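Local coordinates for peptidoglycan-recognition protein SD (Drosophila melanogaster, PDB 2RKQ), which binds bacterial peptidoglycan as a secreted pattern-recognition protein of innate immunity and activates the Toll pathway in response to Gram-positive bacteria, at residues A[29-34]-A[98-103]. Sequence-based numbering, arbitrary orientation.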
loop_
_atom_site.group_PDB
_atom_site.type_symbol
_atom_site.label_atom_id
_atom_site.label_comp_id
_atom_site.label_asym_id
_atom_site.label_seq_id
_atom_site.Cartn_x
_atom_site.Cartn_y
_atom_site.Cartn_z
ATOM N N ALA A 29 6.723 -7.270 -1.310
ATOM C CA ALA A 29 5.551 -6.473 -0.924
ATOM C C ALA A 29 5.903 -5.720 0.340
ATOM O O ALA A 29 6.521 -6.282 1.240
ATOM C CB ALA A 29 4.346 -7.374 -0.685
ATOM N N VAL A 30 5.537 -4.442 0.382
ATOM C CA VAL A 30 5.894 -3.576 1.489
ATOM C C VAL A 30 4.611 -3.037 2.098
ATOM O O VAL A 30 3.790 -2.479 1.394
ATOM C CB VAL A 30 6.807 -2.405 1.033
ATOM C CG1 VAL A 30 7.056 -1.429 2.183
ATOM C CG2 VAL A 30 8.146 -2.957 0.567
ATOM N N ILE A 31 4.440 -3.225 3.404
ATOM C CA ILE A 31 3.251 -2.772 4.098
ATOM C C ILE A 31 3.527 -1.465 4.832
ATOM O O ILE A 31 4.436 -1.375 5.673
ATOM C CB ILE A 31 2.752 -3.820 5.108
ATOM C CG1 ILE A 31 2.589 -5.196 4.440
ATOM C CG2 ILE A 31 1.438 -3.360 5.761
ATOM C CD1 ILE A 31 1.624 -5.207 3.246
ATOM N N ALA A 32 2.710 -0.468 4.511
ATOM C CA ALA A 32 2.779 0.861 5.105
ATOM C C ALA A 32 1.470 1.238 5.776
ATOM O O ALA A 32 0.459 0.560 5.620
ATOM C CB ALA A 32 3.119 1.889 4.022
ATOM N N HIS A 33 1.512 2.296 6.583
ATOM C CA HIS A 33 0.289 3.019 6.919
ATOM C C HIS A 33 0.409 4.435 6.390
ATOM O O HIS A 33 1.511 4.906 6.083
ATOM C CB HIS A 33 -0.079 2.940 8.417
ATOM C CG HIS A 33 0.767 3.754 9.363
ATOM N ND1 HIS A 33 1.933 4.410 9.027
ATOM C CD2 HIS A 33 0.590 3.963 10.692
ATOM C CE1 HIS A 33 2.418 5.017 10.107
ATOM N NE2 HIS A 33 1.625 4.751 11.125
ATOM N N THR A 34 -0.731 5.092 6.254
ATOM C CA THR A 34 -0.712 6.467 5.744
ATOM C C THR A 34 -0.381 7.452 6.846
ATOM O O THR A 34 0.024 8.591 6.560
ATOM C CB THR A 34 -2.041 6.857 5.103
ATOM O OG1 THR A 34 -3.088 6.746 6.070
ATOM C CG2 THR A 34 -2.337 5.952 3.942
ATOM N N LEU A 98 5.893 -4.018 -4.316
ATOM C CA LEU A 98 4.484 -3.691 -4.312
ATOM C C LEU A 98 4.149 -3.001 -3.001
ATOM O O LEU A 98 4.275 -3.600 -1.932
ATOM C CB LEU A 98 3.676 -4.983 -4.415
ATOM C CG LEU A 98 2.177 -4.801 -4.604
ATOM C CD1 LEU A 98 1.888 -4.278 -6.023
ATOM C CD2 LEU A 98 1.483 -6.132 -4.370
ATOM N N GLY A 99 3.737 -1.736 -3.065
ATOM C CA GLY A 99 3.460 -0.969 -1.844
ATOM C C GLY A 99 1.984 -0.983 -1.523
ATOM O O GLY A 99 1.147 -0.570 -2.352
ATOM N N ILE A 100 1.668 -1.462 -0.322
ATOM C CA ILE A 100 0.284 -1.558 0.137
ATOM C C ILE A 100 0.210 -0.750 1.424
ATOM O O ILE A 100 0.927 -1.042 2.378
ATOM C CB ILE A 100 -0.073 -3.017 0.440
ATOM C CG1 ILE A 100 0.019 -3.857 -0.844
ATOM C CG2 ILE A 100 -1.490 -3.088 0.988
ATOM C CD1 ILE A 100 0.144 -5.332 -0.591
ATOM N N ALA A 101 -0.633 0.283 1.433
ATOM C CA ALA A 101 -0.754 1.128 2.622
ATOM C C ALA A 101 -2.124 1.002 3.237
ATOM O O ALA A 101 -3.142 1.109 2.546
ATOM C CB ALA A 101 -0.466 2.594 2.289
ATOM N N PHE A 102 -2.150 0.748 4.540
ATOM C CA PHE A 102 -3.396 0.808 5.262
ATOM C C PHE A 102 -3.682 2.262 5.577
ATOM O O PHE A 102 -2.809 3.002 6.070
ATOM C CB PHE A 102 -3.274 0.044 6.572
ATOM C CG PHE A 102 -3.333 -1.453 6.430
ATOM C CD1 PHE A 102 -2.250 -2.170 5.934
ATOM C CD2 PHE A 102 -4.470 -2.147 6.859
ATOM C CE1 PHE A 102 -2.308 -3.549 5.830
ATOM C CE2 PHE A 102 -4.537 -3.535 6.765
ATOM C CZ PHE A 102 -3.456 -4.237 6.261
ATOM N N ILE A 103 -4.912 2.663 5.290
ATOM C CA ILE A 103 -5.316 4.034 5.575
ATOM C C ILE A 103 -5.567 4.140 7.075
ATOM O O ILE A 103 -6.382 3.387 7.634
ATOM C CB ILE A 103 -6.579 4.441 4.800
ATOM C CG1 ILE A 103 -6.320 4.326 3.284
ATOM C CG2 ILE A 103 -7.001 5.866 5.232
ATOM C CD1 ILE A 103 -7.558 4.458 2.417
#
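Residues 29-33 and 98-102 pair as neighbouring parallel strands, Ala29 facing Leu98 and His33 facing Phe102, in the interior of the mixed sheet at the centre of this amidase-2-type PGRP fold; their directions differ by 29°. As parallel pairing requires, alternate residues of each strand supply the bonds: Val30 N donates to Leu98 O, Val30 O accepts a nearly straight bond from Ile100 N, and Ala32 N and Ala32 O reach Ile100 O and Phe102 N, both at 2.8 Å. Thr34 N continues the series to Phe102 O, more bent at 143°. The intervening Ala29 and Ile31 bond through their backbones to strand 136-140 and His141 just beyond it, on the far side.

The isoleucines lie side by side on the face covered by helix 113-128, where Leu123 touches Ile100. With CG1 beside its own backbone N (chi1 -52°) and the second torsion turning CD1 back toward the neighbouring strand, Ile31 brings CD1 to within 3.9 Å of Ile100 CB, while its CG2 meets the Phe102 ring edge at CE1, 3.8 Å away. An alanine in place of Ile31 would probably open a gap beside Ile100 and deprive the ring edge of the CG2 contact. On the reverse face, Ala32 CB and Ala101 CB touch at 4.0 Å. Beyond the strands, Thr34 OG1 hydrogen-bonds Gly104 N and passes 3.5 Å from Ile103 CA.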